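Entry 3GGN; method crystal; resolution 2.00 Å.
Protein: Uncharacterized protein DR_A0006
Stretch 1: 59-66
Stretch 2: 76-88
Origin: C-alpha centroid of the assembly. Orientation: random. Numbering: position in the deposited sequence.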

ATOM      1  N   THR B  59     -20.155   4.526   9.260  1.00 46.41           N
ATOM      2  CA  THR B  59     -19.583   3.227   8.920  1.00 43.77           C
ATOM      3  C   THR B  59     -20.707   2.235   8.639  1.00 42.00           C
ATOM      4  O   THR B  59     -21.622   2.082   9.447  1.00 42.38           O
ATOM      5  CB  THR B  59     -18.723   2.670  10.075  1.00 43.84           C
ATOM      6  OG1 THR B  59     -18.456   3.711  11.024  1.00 44.73           O
ATOM      7  CG2 THR B  59     -17.400   2.145   9.542  1.00 41.89           C
ATOM      8  N   VAL B  60     -20.639   1.565   7.492  1.00 38.94           N
ATOM      9  CA  VAL B  60     -21.653   0.586   7.112  1.00 35.01           C
ATOM     10  C   VAL B  60     -21.034  -0.804   6.969  1.00 33.22           C
ATOM     11  O   VAL B  60     -20.024  -0.975   6.285  1.00 31.51           O
ATOM     12  CB  VAL B  60     -22.319   0.974   5.776  1.00 34.98           C
ATOM     13  CG1 VAL B  60     -23.322  -0.097   5.358  1.00 33.99           C
ATOM     14  CG2 VAL B  60     -23.003   2.324   5.916  1.00 34.42           C
ATOM     15  N   SER B  61     -21.645  -1.791   7.616  1.00 30.48           N
ATOM     16  CA  SER B  61     -21.147  -3.160   7.559  1.00 28.96           C
ATOM     17  C   SER B  61     -22.246  -4.161   7.222  1.00 27.23           C
ATOM     18  O   SER B  61     -23.434  -3.899   7.401  1.00 25.24           O
ATOM     19  CB  SER B  61     -20.477  -3.546   8.887  1.00 28.61           C
ATOM     20  OG  SER B  61     -21.427  -3.816   9.899  1.00 29.63           O
ATOM     21  N   TRP B  62     -21.832  -5.314   6.718  1.00 25.09           N
ATOM     22  CA  TRP B  62     -22.767  -6.361   6.350  1.00 23.93           C
ATOM     23  C   TRP B  62     -22.035  -7.688   6.426  1.00 22.71           C
ATOM     24  O   TRP B  62     -20.810  -7.728   6.515  1.00 22.54           O
ATOM     25  CB  TRP B  62     -23.281  -6.132   4.926  1.00 26.14           C
ATOM     26  CG  TRP B  62     -22.212  -6.250   3.887  1.00 28.80           C
ATOM     27  CD1 TRP B  62     -21.815  -7.385   3.242  1.00 27.32           C
ATOM     28  CD2 TRP B  62     -21.370  -5.197   3.403  1.00 30.39           C
ATOM     29  NE1 TRP B  62     -20.780  -7.106   2.386  1.00 27.45           N
ATOM     30  CE2 TRP B  62     -20.486  -5.770   2.464  1.00 29.81           C
ATOM     31  CE3 TRP B  62     -21.277  -3.823   3.672  1.00 32.98           C
ATOM     32  CZ2 TRP B  62     -19.515  -5.018   1.789  1.00 31.72           C
ATOM     33  CZ3 TRP B  62     -20.311  -3.073   3.001  1.00 31.45           C
ATOM     34  CH2 TRP B  62     -19.443  -3.676   2.070  1.00 33.03           C
ATOM     35  N   GLU B  63     -22.793  -8.772   6.397  1.00 19.41           N
ATOM     36  CA  GLU B  63     -22.212 -10.094   6.452  1.00 19.40           C
ATOM     37  C   GLU B  63     -22.147 -10.642   5.032  1.00 18.59           C
ATOM     38  O   GLU B  63     -23.048 -10.404   4.221  1.00 18.21           O
ATOM     39  CB  GLU B  63     -23.076 -11.005   7.324  1.00 22.41           C
ATOM     40  CG  GLU B  63     -22.379 -12.267   7.790  1.00 28.48           C
ATOM     41  CD  GLU B  63     -23.255 -13.101   8.706  1.00 32.89           C
ATOM     42  OE1 GLU B  63     -23.903 -12.513   9.603  1.00 33.59           O
ATOM     43  OE2 GLU B  63     -23.288 -14.338   8.534  1.00 35.49           O
ATOM     44  N   ALA B  64     -21.076 -11.365   4.730  1.00 17.83           N
ATOM     45  CA  ALA B  64     -20.914 -11.962   3.412  1.00 18.89           C
ATOM     46  C   ALA B  64     -20.424 -13.401   3.554  1.00 18.99           C
ATOM     47  O   ALA B  64     -20.043 -13.834   4.644  1.00 20.05           O
ATOM     48  CB  ALA B  64     -19.926 -11.154   2.590  1.00 20.15           C
ATOM     49  N   GLU B  65     -20.438 -14.136   2.449  1.00 18.71           N
ATOM     50  CA  GLU B  65     -19.980 -15.522   2.453  1.00 19.88           C
ATOM     51  C   GLU B  65     -19.173 -15.827   1.190  1.00 19.10           C
ATOM     52  O   GLU B  65     -19.433 -15.263   0.130  1.00 18.03           O
ATOM     53  CB  GLU B  65     -21.183 -16.471   2.529  1.00 22.34           C
ATOM     54  CG  GLU B  65     -21.851 -16.743   1.190  1.00 25.38           C
ATOM     55  CD  GLU B  65     -23.089 -17.635   1.301  1.00 29.96           C
ATOM     56  OE1 GLU B  65     -23.134 -18.516   2.193  1.00 28.75           O
ATOM     57  OE2 GLU B  65     -24.018 -17.459   0.479  1.00 30.12           O
ATOM     58  N   LEU B  66     -18.184 -16.708   1.305  1.00 19.08           N
ATOM     59  CA  LEU B  66     -17.397 -17.104   0.146  1.00 21.37           C
ATOM     60  C   LEU B  66     -18.288 -18.054  -0.648  1.00 22.18           C
ATOM     61  O   LEU B  66     -18.867 -18.967  -0.073  1.00 18.48           O
ATOM     62  CB  LEU B  66     -16.131 -17.856   0.573  1.00 23.03           C
ATOM     63  CG  LEU B  66     -15.041 -17.081   1.313  1.00 23.34           C
ATOM     64  CD1 LEU B  66     -13.992 -18.046   1.860  1.00 24.84           C
ATOM     65  CD2 LEU B  66     -14.412 -16.081   0.367  1.00 20.75           C
ATOM     66  N   ALA B  76     -14.512 -16.152  -4.725  1.00 10.08           N
ATOM     67  CA  ALA B  76     -15.735 -15.397  -5.001  1.00 14.22           C
ATOM     68  C   ALA B  76     -16.522 -15.232  -3.712  1.00 15.07           C
ATOM     69  O   ALA B  76     -16.530 -16.126  -2.858  1.00 15.59           O
ATOM     70  CB  ALA B  76     -16.586 -16.121  -6.051  1.00 10.82           C
ATOM     71  N   TRP B  77     -17.184 -14.086  -3.578  1.00 15.05           N
ATOM     72  CA  TRP B  77     -17.971 -13.791  -2.390  1.00 16.25           C
ATOM     73  C   TRP B  77     -19.223 -12.983  -2.713  1.00 17.38           C
ATOM     74  O   TRP B  77     -19.321 -12.360  -3.772  1.00 18.63           O
ATOM     75  CB  TRP B  77     -17.111 -13.022  -1.389  1.00 13.50           C
ATOM     76  CG  TRP B  77     -16.692 -11.677  -1.865  1.00 14.10           C
ATOM     77  CD1 TRP B  77     -17.357 -10.492  -1.683  1.00 13.33           C
ATOM     78  CD2 TRP B  77     -15.499 -11.361  -2.590  1.00 15.32           C
ATOM     79  NE1 TRP B  77     -16.644  -9.461  -2.245  1.00 14.49           N
ATOM     80  CE2 TRP B  77     -15.499  -9.966  -2.808  1.00 15.79           C
ATOM     81  CE3 TRP B  77     -14.425 -12.126  -3.078  1.00 16.93           C
ATOM     82  CZ2 TRP B  77     -14.465  -9.313  -3.493  1.00 19.33           C
ATOM     83  CZ3 TRP B  77     -13.393 -11.474  -3.762  1.00 17.02           C
ATOM     84  CH2 TRP B  77     -13.424 -10.082  -3.960  1.00 17.71           C
ATOM     85  N   ARG B  78     -20.181 -12.999  -1.795  1.00 16.54           N
ATOM     86  CA  ARG B  78     -21.413 -12.250  -1.987  1.00 18.72           C
ATOM     87  C   ARG B  78     -22.076 -11.929  -0.657  1.00 17.89           C
ATOM     88  O   ARG B  78     -22.014 -12.710   0.297  1.00 16.17           O
ATOM     89  CB  ARG B  78     -22.390 -13.031  -2.869  1.00 21.05           C
ATOM     90  CG  ARG B  78     -22.963 -14.267  -2.211  1.00 26.26           C
ATOM     91  CD  ARG B  78     -23.738 -15.099  -3.214  1.00 31.76           C
ATOM     92  NE  ARG B  78     -24.217 -16.347  -2.634  1.00 32.45           N
ATOM     93  CZ  ARG B  78     -24.623 -17.387  -3.352  1.00 35.16           C
ATOM     94  NH1 ARG B  78     -24.603 -17.322  -4.677  1.00 33.89           N
ATOM     95  NH2 ARG B  78     -25.041 -18.494  -2.748  1.00 35.14           N
ATOM     96  N   SER B  79     -22.700 -10.763  -0.598  1.00 13.89           N
ATOM     97  CA  SER B  79     -23.395 -10.330   0.602  1.00 14.32           C
ATOM     98  C   SER B  79     -24.583 -11.260   0.827  1.00 16.00           C
ATOM     99  O   SER B  79     -25.159 -11.782  -0.129  1.00 14.99           O
ATOM    100  CB  SER B  79     -23.902  -8.906   0.410  1.00 13.73           C
ATOM    101  OG  SER B  79     -24.585  -8.825  -0.829  1.00 10.74           O
ATOM    102  N   LEU B  80     -24.932 -11.482   2.089  1.00 16.64           N
ATOM    103  CA  LEU B  80     -26.064 -12.323   2.418  1.00 21.59           C
ATOM    104  C   LEU B  80     -27.318 -11.462   2.280  1.00 21.93           C
ATOM    105  O   LEU B  80     -27.227 -10.234   2.252  1.00 22.22           O
ATOM    106  CB  LEU B  80     -25.942 -12.844   3.855  1.00 21.92           C
ATOM    107  CG  LEU B  80     -25.249 -14.201   4.036  1.00 24.50           C
ATOM    108  CD1 LEU B  80     -23.799 -14.114   3.624  1.00 24.97           C
ATOM    109  CD2 LEU B  80     -25.361 -14.628   5.492  1.00 26.21           C
ATOM    110  N   PRO B  81     -28.503 -12.095   2.177  1.00 21.99           N
ATOM    111  CA  PRO B  81     -29.755 -11.341   2.043  1.00 20.40           C
ATOM    112  C   PRO B  81     -29.955 -10.456   3.278  1.00 21.72           C
ATOM    113  O   PRO B  81     -29.654 -10.869   4.401  1.00 17.48           O
ATOM    114  CB  PRO B  81     -30.821 -12.438   1.955  1.00 22.69           C
ATOM    115  CG  PRO B  81     -30.067 -13.644   1.458  1.00 24.16           C
ATOM    116  CD  PRO B  81     -28.753 -13.546   2.187  1.00 20.66           C
ATOM    117  N   GLY B  82     -30.457  -9.243   3.068  1.00 20.95           N
ATOM    118  CA  GLY B  82     -30.684  -8.330   4.178  1.00 21.82           C
ATOM    119  C   GLY B  82     -29.511  -7.395   4.422  1.00 23.78           C
ATOM    120  O   GLY B  82     -29.610  -6.457   5.212  1.00 22.41           O
ATOM    121  N   ALA B  83     -28.397  -7.649   3.741  1.00 25.47           N
ATOM    122  CA  ALA B  83     -27.198  -6.830   3.892  1.00 26.41           C
ATOM    123  C   ALA B  83     -27.484  -5.364   3.581  1.00 27.68           C
ATOM    124  O   ALA B  83     -28.174  -5.051   2.606  1.00 25.36           O
ATOM    125  CB  ALA B  83     -26.089  -7.351   2.970  1.00 27.51           C
ATOM    126  N   ARG B  84     -26.953  -4.470   4.410  1.00 28.80           N
ATOM    127  CA  ARG B  84     -27.154  -3.038   4.203  1.00 31.34           C
ATOM    128  C   ARG B  84     -26.723  -2.650   2.797  1.00 30.65           C
ATOM    129  O   ARG B  84     -27.294  -1.747   2.188  1.00 29.87           O
ATOM    130  CB  ARG B  84     -26.340  -2.216   5.207  1.00 34.98           C
ATOM    131  CG  ARG B  84     -26.766  -2.349   6.662  1.00 38.76           C
ATOM    132  CD  ARG B  84     -26.010  -1.343   7.517  1.00 43.05           C
ATOM    133  NE  ARG B  84     -26.381  -1.413   8.927  1.00 47.77           N
ATOM    134  CZ  ARG B  84     -25.961  -2.349   9.774  1.00 50.08           C
ATOM    135  NH1 ARG B  84     -25.145  -3.309   9.359  1.00 50.05           N
ATOM    136  NH2 ARG B  84     -26.358  -2.324  11.041  1.00 51.29           N
ATOM    137  N   ILE B  85     -25.707  -3.339   2.289  1.00 29.18           N
ATOM    138  CA  ILE B  85     -25.189  -3.064   0.958  1.00 30.54           C
ATOM    139  C   ILE B  85     -25.027  -4.354   0.182  1.00 29.29           C
ATOM    140  O   ILE B  85     -24.318  -5.260   0.610  1.00 28.54           O
ATOM    141  CB  ILE B  85     -23.815  -2.359   1.023  1.00 30.80           C
ATOM    142  CG1 ILE B  85     -23.936  -1.064   1.827  1.00 32.51           C
ATOM    143  CG2 ILE B  85     -23.307  -2.056  -0.385  1.00 32.09           C
ATOM    144  CD1 ILE B  85     -24.956  -0.095   1.270  1.00 31.61           C
ATOM    145  N   GLU B  86     -25.702  -4.434  -0.955  1.00 30.54           N
ATOM    146  CA  GLU B  86     -25.616  -5.606  -1.807  1.00 30.41           C
ATOM    147  C   GLU B  86     -24.297  -5.526  -2.560  1.00 28.79           C
ATOM    148  O   GLU B  86     -23.977  -4.502  -3.166  1.00 25.42           O
ATOM    149  CB  GLU B  86     -26.772  -5.623  -2.810  1.00 31.92           C
ATOM    150  CG  GLU B  86     -28.148  -5.824  -2.190  1.00 36.27           C
ATOM    151  CD  GLU B  86     -29.269  -5.344  -3.094  1.00 38.09           C
ATOM    152  OE1 GLU B  86     -29.329  -5.776  -4.266  1.00 41.17           O
ATOM    153  OE2 GLU B  86     -30.094  -4.529  -2.629  1.00 41.90           O
ATOM    154  N   ASN B  87     -23.518  -6.596  -2.506  1.00 25.68           N
ATOM    155  CA  ASN B  87     -22.259  -6.607  -3.221  1.00 25.38           C
ATOM    156  C   ASN B  87     -21.743  -8.018  -3.390  1.00 24.09           C
ATOM    157  O   ASN B  87     -22.075  -8.922  -2.622  1.00 21.04           O
ATOM    158  CB  ASN B  87     -21.205  -5.761  -2.500  1.00 28.30           C
ATOM    159  CG  ASN B  87     -20.679  -6.429  -1.256  1.00 29.69           C
ATOM    160  OD1 ASN B  87     -21.374  -6.513  -0.244  1.00 31.75           O
ATOM    161  ND2 ASN B  87     -19.449  -6.928  -1.328  1.00 29.64           N
ATOM    162  N   SER B  88     -20.934  -8.197  -4.420  1.00 21.09           N
ATOM    163  CA  SER B  88     -20.337  -9.484  -4.714  1.00 20.68           C
ATOM    164  C   SER B  88     -18.958  -9.182  -5.271  1.00 20.25           C
ATOM    165  O   SER B  88     -18.641  -8.032  -5.590  1.00 20.64           O
ATOM    166  CB  SER B  88     -21.159 -10.226  -5.765  1.00 19.13           C
ATOM    167  OG  SER B  88     -21.135  -9.510  -6.987  1.00 24.92           O
TER
HETATM  168  O   HOH W   1     -25.958  -5.272   6.697  1.00 33.62           O

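How do the two backbones run against each other? The strand of the first stretch lies beside the strand that ends at Ser-79 in antiparallel fashion, with an angle of 149° between their directions and axes that approach to 4.7 Å. Glu-65 and Arg-78 form the hydrogen-bonded pair: Glu-65 N donates to Arg-78 O at 3.0 Å, and Arg-78 N returns a bond to Glu-65 O at 3.1 Å. Ala-64 with Ser-79 and Leu-66 with Trp-77 are the non-hydrogen-bonded pairs next to it, where the chains come closer, CA to CA 4.1 Å and 4.2 Å respectively. Past Ser-79 the ladder gains one more rung, Leu-80 N to Glu-63 O at 3.0 Å and nearly straight. A type II turn from Leu-80 to Ala-83 then bends the second stretch, closed by Ala-83 N to Leu-80 O at 3.2 Å. Gly-82 suits that turn, because at its backbone angles a CB would be jammed against the carbonyl oxygen of Pro-81.

What does Trp-62, the residue most covered by the other stretch, pack against? Its CA-to-CB bond points toward the other stretch, and the side chain meets the turn and the segment after it. Trp-62 CB meets Ala-83 CB at 3.6 Å, while Ile-85 lies over one face of the indole, with Ile-85 CB 3.9 Å from Trp-62 CE3. Ser-79 CB, at 3.8 Å from Trp-62 CD1, adds a further contact. Ala-83 and Ile-85 thus give the Trp-62 side chain apolar contacts. The backbone of the returning chain is tied to the preceding strand by Ser-79 N to Asn-87 O at 2.8 Å.

Why is Glu-65 so well covered? Its side chain and that of Arg-78 leave the same face of the sheet, and both ends draw closer to the opposing stretch. The carboxylate reaches the edge of the guanidinium, near its plane, and Glu-65 OE2 forms a salt bridge with Arg-78 NE at 3.3 Å; the hydrogen bond within it is weak, but opposite charges meet directly above the paired backbones. Leu-80 covers the aliphatic part of the same residue, Leu-80 CD1 lying 3.7 Å from Glu-65 CB. Leu-80 CD1 also sits 3.5 Å from Ala-64 C, so the side chain packs against backbone as well as side chain.

What holds the far end of the contact, beyond the ladder? Here Arg-84 takes over, with its side chain extended through chi2 and chi3. Arg-84 NH1 donates to Ser-61 O at 2.7 Å, a short bond that places a positive charge beside a carbonyl oxygen. Water 1 joins the same two residues by a second route, donating to Ser-61 O at 3.0 Å and accepting from Arg-84 N at 2.6 Å. The carbonyl therefore serves two donors, and the water satisfies a backbone amide of the loop. Val-60 completes this end with apolar contacts: Val-60 CG1 lies 3.7 Å from Ile-85 CG1 and also 3.7 Å from Arg-84 CD.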